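Local coordinates for protein xylan esterase 1 (Thermoanaerobacterium sp. 'JW/SL YS485', PDB 3FCY) that probably hydrolyses acetyl esters of xylan and related acetylated substrates, as an alpha/beta hydrolase of carbohydrate esterase family 7, at residues A[38-43]-A[302-307]; A[229-234]-A[328-333]; A[294-299]-A[321-326]. All coordinates share one frame; numbering follows the deposited sequence.

Contact 1 of 3, residues A[38-43]-A[302-307]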
loop_
_atom_site.group_PDB
_atom_site.type_symbol
_atom_site.label_atom_id
_atom_site.label_comp_id
_atom_site.label_asym_id
_atom_site.label_seq_id
_atom_site.Cartn_x
_atom_site.Cartn_y
_atom_site.Cartn_z
ATOM N N ARG A 38 26.299 11.668 15.324
ATOM C CA ARG A 38 26.987 12.734 16.049
ATOM C C ARG A 38 28.322 13.118 15.410
ATOM O O ARG A 38 28.746 14.268 15.494
ATOM C CB ARG A 38 27.249 12.295 17.493
ATOM C CG ARG A 38 26.023 11.843 18.277
ATOM C CD ARG A 38 25.217 13.018 18.786
ATOM N NE ARG A 38 24.186 12.603 19.738
ATOM C CZ ARG A 38 23.278 13.425 20.255
ATOM N NH1 ARG A 38 23.274 14.707 19.914
ATOM N NH2 ARG A 38 22.372 12.966 21.108
ATOM N N GLU A 39 28.979 12.154 14.770
ATOM C CA GLU A 39 30.281 12.392 14.148
ATOM C C GLU A 39 30.254 12.572 12.628
ATOM O O GLU A 39 31.234 13.018 12.035
ATOM C CB GLU A 39 31.216 11.233 14.491
ATOM C CG GLU A 39 31.177 10.821 15.949
ATOM C CD GLU A 39 32.372 11.316 16.729
ATOM O OE1 GLU A 39 32.539 12.550 16.867
ATOM O OE2 GLU A 39 33.150 10.461 17.202
ATOM N N TYR A 40 29.140 12.219 11.998
ATOM C CA TYR A 40 29.016 12.329 10.547
ATOM C C TYR A 40 29.034 13.780 10.057
ATOM O O TYR A 40 28.251 14.612 10.520
ATOM C CB TYR A 40 27.731 11.636 10.100
ATOM C CG TYR A 40 27.474 11.713 8.616
ATOM C CD1 TYR A 40 28.317 11.075 7.705
ATOM C CD2 TYR A 40 26.383 12.424 8.122
ATOM C CE1 TYR A 40 28.073 11.141 6.334
ATOM C CE2 TYR A 40 26.132 12.498 6.758
ATOM C CZ TYR A 40 26.976 11.856 5.872
ATOM O OH TYR A 40 26.717 11.927 4.528
ATOM N N THR A 41 29.919 14.073 9.105
ATOM C CA THR A 41 30.045 15.427 8.573
ATOM C C THR A 41 29.613 15.608 7.116
ATOM O O THR A 41 29.842 16.664 6.527
ATOM C CB THR A 41 31.490 15.937 8.711
ATOM O OG1 THR A 41 32.381 15.016 8.073
ATOM C CG2 THR A 41 31.873 16.067 10.188
ATOM N N GLY A 42 29.001 14.591 6.523
ATOM C CA GLY A 42 28.547 14.735 5.150
ATOM C C GLY A 42 29.256 13.896 4.109
ATOM O O GLY A 42 30.357 13.386 4.340
ATOM N N THR A 43 28.619 13.764 2.948
ATOM C CA THR A 43 29.168 12.977 1.850
ATOM C C THR A 43 29.180 13.746 0.533
ATOM O O THR A 43 30.100 13.592 -0.269
ATOM C CB THR A 43 28.357 11.673 1.638
ATOM O OG1 THR A 43 28.317 10.927 2.861
ATOM C CG2 THR A 43 28.994 10.815 0.547
ATOM N N PRO A 302 16.737 12.088 5.692
ATOM C CA PRO A 302 17.558 11.154 6.467
ATOM C C PRO A 302 18.294 11.842 7.612
ATOM O O PRO A 302 18.921 12.880 7.420
ATOM C CB PRO A 302 18.514 10.592 5.421
ATOM C CG PRO A 302 17.664 10.568 4.190
ATOM C CD PRO A 302 16.972 11.915 4.246
ATOM N N PRO A 303 18.226 11.260 8.820
ATOM C CA PRO A 303 18.889 11.824 10.001
ATOM C C PRO A 303 20.341 12.198 9.725
ATOM O O PRO A 303 20.816 13.239 10.177
ATOM C CB PRO A 303 18.769 10.706 11.028
ATOM C CG PRO A 303 17.461 10.065 10.662
ATOM C CD PRO A 303 17.543 9.997 9.151
ATOM N N SER A 304 21.040 11.355 8.971
ATOM C CA SER A 304 22.442 11.610 8.649
ATOM C C SER A 304 22.648 12.907 7.864
ATOM O O SER A 304 23.640 13.609 8.070
ATOM C CB SER A 304 23.039 10.422 7.878
ATOM O OG SER A 304 22.319 10.144 6.689
ATOM N N THR A 305 21.720 13.236 6.970
ATOM C CA THR A 305 21.857 14.471 6.196
ATOM C C THR A 305 21.600 15.680 7.095
ATOM O O THR A 305 22.143 16.760 6.870
ATOM C CB THR A 305 20.874 14.517 5.002
ATOM O OG1 THR A 305 19.525 14.526 5.486
ATOM C CG2 THR A 305 21.084 13.311 4.103
ATOM N N VAL A 306 20.767 15.493 8.114
ATOM C CA VAL A 306 20.463 16.574 9.046
ATOM C C VAL A 306 21.675 16.813 9.951
ATOM O O VAL A 306 22.057 17.958 10.190
ATOM C CB VAL A 306 19.217 16.235 9.902
ATOM C CG1 VAL A 306 19.002 17.298 10.983
ATOM C CG2 VAL A 306 17.988 16.151 9.000
ATOM N N PHE A 307 22.287 15.737 10.443
ATOM C CA PHE A 307 23.456 15.889 11.300
ATOM C C PHE A 307 24.647 16.436 10.530
ATOM O O PHE A 307 25.504 17.102 11.105
ATOM C CB PHE A 307 23.831 14.570 11.978
ATOM C CG PHE A 307 23.183 14.383 13.320
ATOM C CD1 PHE A 307 21.980 13.704 13.442
ATOM C CD2 PHE A 307 23.757 14.936 14.460
ATOM C CE1 PHE A 307 21.353 13.576 14.681
ATOM C CE2 PHE A 307 23.136 14.815 15.705
ATOM C CZ PHE A 307 21.933 14.134 15.813
#

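Contact 2 of 3, residues A[229-234]-A[328-333]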
loop_
_atom_site.group_PDB
_atom_site.type_symbol
_atom_site.label_atom_id
_atom_site.label_comp_id
_atom_site.label_asym_id
_atom_site.label_seq_id
_atom_site.Cartn_x
_atom_site.Cartn_y
_atom_site.Cartn_z
ATOM N N SER A 229 16.077 25.458 12.697
ATOM C CA SER A 229 16.007 24.601 11.521
ATOM C C SER A 229 15.467 23.226 11.896
ATOM O O SER A 229 16.153 22.423 12.536
ATOM C CB SER A 229 17.398 24.473 10.899
ATOM O OG SER A 229 17.355 23.741 9.691
ATOM N N GLU A 230 14.229 22.966 11.492
ATOM C CA GLU A 230 13.563 21.706 11.786
ATOM C C GLU A 230 13.702 20.710 10.643
ATOM O O GLU A 230 13.286 20.987 9.519
ATOM C CB GLU A 230 12.089 21.976 12.088
ATOM C CG GLU A 230 11.906 22.872 13.298
ATOM C CD GLU A 230 10.463 23.234 13.568
ATOM O OE1 GLU A 230 9.620 22.320 13.664
ATOM O OE2 GLU A 230 10.175 24.439 13.700
ATOM N N TYR A 231 14.277 19.547 10.947
ATOM C CA TYR A 231 14.502 18.495 9.954
ATOM C C TYR A 231 14.730 19.093 8.570
ATOM O O TYR A 231 13.937 18.892 7.647
ATOM C CB TYR A 231 13.327 17.496 9.939
ATOM C CG TYR A 231 11.930 18.081 10.054
ATOM C CD1 TYR A 231 11.098 18.186 8.939
ATOM C CD2 TYR A 231 11.416 18.465 11.292
ATOM C CE1 TYR A 231 9.781 18.651 9.057
ATOM C CE2 TYR A 231 10.107 18.932 11.420
ATOM C CZ TYR A 231 9.294 19.020 10.302
ATOM O OH TYR A 231 7.999 19.466 10.435
ATOM N N PRO A 232 15.843 19.829 8.411
ATOM C CA PRO A 232 16.213 20.485 7.153
ATOM C C PRO A 232 16.317 19.609 5.910
ATOM O O PRO A 232 16.810 18.481 5.947
ATOM C CB PRO A 232 17.537 21.171 7.495
ATOM C CG PRO A 232 18.122 20.271 8.553
ATOM C CD PRO A 232 16.917 19.974 9.412
ATOM N N PHE A 233 15.828 20.173 4.813
ATOM C CA PHE A 233 15.823 19.564 3.488
ATOM C C PHE A 233 16.940 20.312 2.747
ATOM O O PHE A 233 17.396 21.352 3.226
ATOM C CB PHE A 233 14.454 19.844 2.851
ATOM C CG PHE A 233 14.277 19.308 1.453
ATOM C CD1 PHE A 233 14.422 17.952 1.177
ATOM C CD2 PHE A 233 13.867 20.159 0.424
ATOM C CE1 PHE A 233 14.153 17.451 -0.098
ATOM C CE2 PHE A 233 13.596 19.669 -0.850
ATOM C CZ PHE A 233 13.740 18.310 -1.111
ATOM N N LEU A 234 17.385 19.787 1.608
ATOM C CA LEU A 234 18.437 20.422 0.803
ATOM C C LEU A 234 19.838 20.274 1.392
ATOM O O LEU A 234 20.668 21.181 1.284
ATOM C CB LEU A 234 18.138 21.914 0.611
ATOM C CG LEU A 234 16.783 22.294 0.004
ATOM C CD1 LEU A 234 16.663 23.813 -0.013
ATOM C CD2 LEU A 234 16.649 21.720 -1.409
ATOM N N GLU A 328 7.947 15.333 10.437
ATOM C CA GLU A 328 6.734 15.924 10.978
ATOM C C GLU A 328 7.049 16.791 12.192
ATOM O O GLU A 328 8.125 16.689 12.771
ATOM C CB GLU A 328 5.825 14.790 11.440
ATOM C CG GLU A 328 6.489 13.993 12.572
ATOM C CD GLU A 328 5.724 12.758 12.996
ATOM O OE1 GLU A 328 4.514 12.865 13.285
ATOM O OE2 GLU A 328 6.347 11.678 13.056
ATOM N N PRO A 329 6.098 17.647 12.598
ATOM C CA PRO A 329 6.308 18.508 13.763
ATOM C C PRO A 329 6.520 17.609 14.984
ATOM O O PRO A 329 5.813 16.616 15.158
ATOM C CB PRO A 329 5.000 19.292 13.852
ATOM C CG PRO A 329 4.558 19.373 12.428
ATOM C CD PRO A 329 4.832 17.979 11.921
ATOM N N MET A 330 7.488 17.946 15.824
ATOM C CA MET A 330 7.767 17.141 17.008
ATOM C C MET A 330 7.212 17.795 18.270
ATOM O O MET A 330 7.556 18.933 18.595
ATOM C CB MET A 330 9.272 16.903 17.116
ATOM C CG MET A 330 9.787 15.930 16.045
ATOM S SD MET A 330 11.359 16.404 15.301
ATOM C CE MET A 330 11.134 15.808 13.604
ATOM N N ARG A 331 6.348 17.066 18.973
ATOM C CA ARG A 331 5.711 17.588 20.176
ATOM C C ARG A 331 6.677 18.234 21.155
ATOM O O ARG A 331 7.689 17.646 21.544
ATOM C CB ARG A 331 4.902 16.490 20.884
ATOM C CG ARG A 331 3.619 16.089 20.152
ATOM C CD ARG A 331 2.831 15.051 20.950
ATOM N NE ARG A 331 1.740 14.451 20.181
ATOM C CZ ARG A 331 0.605 15.068 19.867
ATOM N NH1 ARG A 331 0.394 16.321 20.251
ATOM N NH2 ARG A 331 -0.328 14.426 19.174
ATOM N N GLY A 332 6.349 19.464 21.538
ATOM C CA GLY A 332 7.179 20.199 22.468
ATOM C C GLY A 332 8.230 21.083 21.823
ATOM O O GLY A 332 8.594 22.115 22.391
ATOM N N PHE A 333 8.717 20.712 20.640
ATOM C CA PHE A 333 9.750 21.518 19.995
ATOM C C PHE A 333 9.306 22.939 19.687
ATOM O O PHE A 333 10.096 23.877 19.798
ATOM C CB PHE A 333 10.247 20.885 18.699
ATOM C CG PHE A 333 11.448 21.586 18.130
ATOM C CD1 PHE A 333 12.710 21.382 18.682
ATOM C CD2 PHE A 333 11.307 22.511 17.100
ATOM C CE1 PHE A 333 13.816 22.094 18.221
ATOM C CE2 PHE A 333 12.407 23.228 16.628
ATOM C CZ PHE A 333 13.665 23.020 17.192
HETATM O O HOH W 1 9.368 19.949 15.137
#

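Contact 3 of 3, residues A[294-299]-A[321-326]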
loop_
_atom_site.group_PDB
_atom_site.type_symbol
_atom_site.label_atom_id
_atom_site.label_comp_id
_atom_site.label_asym_id
_atom_site.label_seq_id
_atom_site.Cartn_x
_atom_site.Cartn_y
_atom_site.Cartn_z
ATOM N N VAL A 294 15.616 16.761 14.923
ATOM C CA VAL A 294 15.699 15.682 13.954
ATOM C C VAL A 294 14.908 14.461 14.415
ATOM O O VAL A 294 14.986 14.055 15.576
ATOM C CB VAL A 294 17.183 15.285 13.715
ATOM C CG1 VAL A 294 17.836 14.905 15.038
ATOM C CG2 VAL A 294 17.278 14.136 12.718
ATOM N N GLY A 295 14.132 13.893 13.499
ATOM C CA GLY A 295 13.350 12.713 13.815
ATOM C C GLY A 295 14.123 11.514 13.307
ATOM O O GLY A 295 14.468 11.463 12.127
ATOM N N LEU A 296 14.399 10.548 14.177
ATOM C CA LEU A 296 15.171 9.382 13.768
ATOM C C LEU A 296 14.420 8.402 12.864
ATOM O O LEU A 296 15.005 7.449 12.353
ATOM C CB LEU A 296 15.724 8.656 14.999
ATOM C CG LEU A 296 16.686 9.465 15.881
ATOM C CD1 LEU A 296 17.343 8.527 16.888
ATOM C CD2 LEU A 296 17.751 10.150 15.032
ATOM N N MET A 297 13.131 8.642 12.659
ATOM C CA MET A 297 12.326 7.792 11.788
ATOM C C MET A 297 12.076 8.515 10.462
ATOM O O MET A 297 11.345 8.024 9.603
ATOM C CB MET A 297 10.980 7.469 12.446
ATOM C CG MET A 297 11.076 6.658 13.737
ATOM S SD MET A 297 11.969 5.107 13.515
ATOM C CE MET A 297 10.676 4.088 12.769
ATOM N N ASP A 298 12.690 9.685 10.304
ATOM C CA ASP A 298 12.518 10.495 9.098
ATOM C C ASP A 298 13.263 9.939 7.890
ATOM O O ASP A 298 14.493 9.982 7.840
ATOM C CB ASP A 298 12.998 11.929 9.353
ATOM C CG ASP A 298 12.586 12.892 8.249
ATOM O OD1 ASP A 298 12.465 12.455 7.082
ATOM O OD2 ASP A 298 12.395 14.091 8.546
ATOM N N GLN A 299 12.518 9.425 6.914
ATOM C CA GLN A 299 13.126 8.891 5.700
ATOM C C GLN A 299 13.081 9.909 4.559
ATOM O O GLN A 299 13.701 9.710 3.515
ATOM C CB GLN A 299 12.435 7.585 5.286
ATOM C CG GLN A 299 12.867 6.394 6.136
ATOM C CD GLN A 299 12.098 5.126 5.822
ATOM O OE1 GLN A 299 11.986 4.722 4.664
ATOM N NE2 GLN A 299 11.572 4.485 6.858
ATOM N N VAL A 321 16.759 15.589 19.517
ATOM C CA VAL A 321 16.515 14.309 18.858
ATOM C C VAL A 321 15.199 13.673 19.287
ATOM O O VAL A 321 14.926 13.539 20.482
ATOM C CB VAL A 321 17.665 13.316 19.162
ATOM C CG1 VAL A 321 17.431 11.997 18.435
ATOM C CG2 VAL A 321 18.996 13.931 18.754
ATOM N N TYR A 322 14.392 13.286 18.303
ATOM C CA TYR A 322 13.095 12.655 18.544
ATOM C C TYR A 322 13.107 11.274 17.883
ATOM O O TYR A 322 12.763 11.124 16.705
ATOM C CB TYR A 322 11.982 13.532 17.961
ATOM C CG TYR A 322 11.854 14.856 18.676
ATOM C CD1 TYR A 322 10.907 15.034 19.685
ATOM C CD2 TYR A 322 12.716 15.915 18.386
ATOM C CE1 TYR A 322 10.822 16.232 20.392
ATOM C CE2 TYR A 322 12.642 17.113 19.087
ATOM C CZ TYR A 322 11.691 17.262 20.091
ATOM O OH TYR A 322 11.612 18.442 20.791
ATOM N N PRO A 323 13.517 10.246 18.641
ATOM C CA PRO A 323 13.602 8.859 18.174
ATOM C C PRO A 323 12.390 8.303 17.434
ATOM O O PRO A 323 12.540 7.613 16.430
ATOM C CB PRO A 323 13.893 8.084 19.459
ATOM C CG PRO A 323 14.715 9.065 20.251
ATOM C CD PRO A 323 13.920 10.341 20.057
ATOM N N ASP A 324 11.193 8.617 17.914
ATOM C CA ASP A 324 9.979 8.074 17.309
ATOM C C ASP A 324 9.267 8.963 16.306
ATOM O O ASP A 324 8.142 8.664 15.902
ATOM C CB ASP A 324 9.011 7.679 18.423
ATOM C CG ASP A 324 9.713 6.969 19.557
ATOM O OD1 ASP A 324 10.239 5.858 19.334
ATOM O OD2 ASP A 324 9.757 7.532 20.668
ATOM N N TYR A 325 9.908 10.051 15.897
ATOM C CA TYR A 325 9.282 10.946 14.935
ATOM C C TYR A 325 9.930 10.881 13.564
ATOM O O TYR A 325 11.120 10.584 13.439
ATOM C CB TYR A 325 9.309 12.394 15.439
ATOM C CG TYR A 325 8.290 12.689 16.517
ATOM C CD1 TYR A 325 8.489 12.266 17.832
ATOM C CD2 TYR A 325 7.117 13.383 16.216
ATOM C CE1 TYR A 325 7.539 12.529 18.823
ATOM C CE2 TYR A 325 6.165 13.648 17.194
ATOM C CZ TYR A 325 6.380 13.221 18.492
ATOM O OH TYR A 325 5.441 13.497 19.456
ATOM N N GLY A 326 9.122 11.150 12.541
ATOM C CA GLY A 326 9.605 11.160 11.172
ATOM C C GLY A 326 9.636 12.596 10.667
ATOM O O GLY A 326 9.980 13.511 11.419
#

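Contact 1 of 3, residues A[38-43]-A[302-307]
Tyr40 lays the edge of its ring against the first turn of helix 303-310, with CD2 3.0 Å from Ser304 O and that oxygen lying in the ring plane. The orientation follows from chi1 of 178°, which sets CG opposite the backbone N and brings the CD2/CE2 edge up to Ser304 O. Ser304 CB adds a second, apolar touch, 3.9 Å from Tyr40 CE2. One face of the ring carries the backbone of its own loop: Gly42 N sits over the centre, 3.4 Å above the plane. At the tip, Thr43 OG1 donates a hydrogen bond to Tyr40 OH (2.5 Å), and Asp236 is a further partner of that hydroxyl. The polar end of Ser304 turns to Asp31 and Arg239, and the latter also makes a cation-pi contact with Tyr40.

One helical turn on, Phe307 meets Arg38. Arg38 CD comes within 4.1 Å of Phe307 CE2, while Arg38 N lies over one face of the phenylalanine ring; the guanidinium plane is inclined 75° to that ring. No hydrogen bond joins the two segments directly, but Asn311, just past the end of that helix, bonds Tyr40 O. The arrangement is an N-terminal loop packed on the helix that connects strands 289-295 and 317-322, a crossover helix of the alpha/beta-hydrolase fold.

Contact 2 of 3, residues A[229-234]-A[328-333]
Tyr231 and the loop 328-333 meet beside the predicted charge-relay histidine of an alpha/beta hydrolase, where strand 226-230 ends and the chain following His327 passes over it. At Tyr231 CB the chain turns with chi1 of 41°, placing CG between the backbone N and the carbonyl carbon and directing the ring at the loop. CD2 touches Met330 CE, which approaches the ring obliquely at 3.5 Å, the two side chains running past each other in opposite senses. The next atom, CE2, comes 3.3 Å from Glu328 O; across the ring, CE1 is 4.0 Å from Glu328 N, which lies over one face, offset toward the rim. The tip reaches the Glu328-Pro329 peptide: Tyr231 OH is 3.3 Å from Glu328 C and 3.8 Å from Pro329 CD, with no hydrogen bond to the proline nitrogen, which has no hydrogen to give. His327 meets the same ring edge-to-face. Replacing Tyr231 by alanine would remove the whole ring and would probably open a gap beside the Glu328-Pro329 peptide, leaving Met330 CE without its aromatic neighbour and the histidine loop freer to shift.

Glu230 supplies the second half of the contact. Its CG lies 3.4 Å from Phe333 CE2, the carboxylate inclined 54° to that ring, and a water bridges the segments by donating to Glu230 OE1 and accepting from Met330 N, 2.8 Å from the water oxygen in each bond.

Contact 3 of 3, residues A[294-299]-A[321-326]
The parallel pair of strands 289-295 and 317-322, the latter outermost in this chain's alpha/beta-hydrolase sheet, ends here in two loops, one holding Asp298, the predicted charge-relay acid. Val294 pairs with Val321 and Gly295 with Tyr322. Tyr322 N donates to Val294 O at 2.9 Å, nearly straight at 167°, and Leu296 N donates to Tyr322 O at 3.1 Å. Tyr325 N also reaches Tyr322 O, from the opposite face of the carbonyl plane, so one acceptor serves both the strand pairing and the type I turn Tyr322-Tyr325. Beyond the strands, Met297 N bonds Tyr325 O at 2.9 Å, with the donor tilted 30° from the carbonyl plane, tying this turn to the type I turn Gly295-Asp298. A CB on Gly295 would clash with Tyr325 O.

On the face bearing the valines, Val294 CG1 and Val321 CG2 lie side by side at 4.0 Å, and Leu296 CG rests on Val321 CG1 at 3.7 Å. Met297 CG comes 3.2 Å from Pro323 O. A chi1 of -168° swings Asp298 CG opposite its backbone N, to 3.8 Å from Gly326 C; its carboxylate binds Cys301 N through OD1 and His327 ND1 through OD2.

Asp324 and Tyr325 bond His264 and Arg258, respectively, of a neighbouring subunit. Within the chain, helix 303-310 covers Val294, completing the beta-alpha-beta unit between the two strands, while Tyr322 packs against Phe333 and Leu336 of helix 333-342.

In the fold
Strand 289-295 is common ground: contact 3 lies at its end, contact 1 packs on it through helix 303-310, contact 2 comes from adjoining strand 226-230. Contacts 2 and 3 have centres about 9 Å apart and touch where Met330 SD lies 3.4 Å from Tyr322 CD2. Contact 1 is about 13 Å from contact 3, centre to centre, joined by Phe307 CE1 at 3.8 Å from Val294 CG1; it meets contact 2 where Val306 CG1 lies 3.7 Å from Pro232 CD. Contact 3 holds the acid of the predicted triad and contact 2 lies against its histidine; between nearest side-chain atoms, Tyr231 and Asp298 are each about 3 Å from His327, and Thr305 about 8 Å from Asp298.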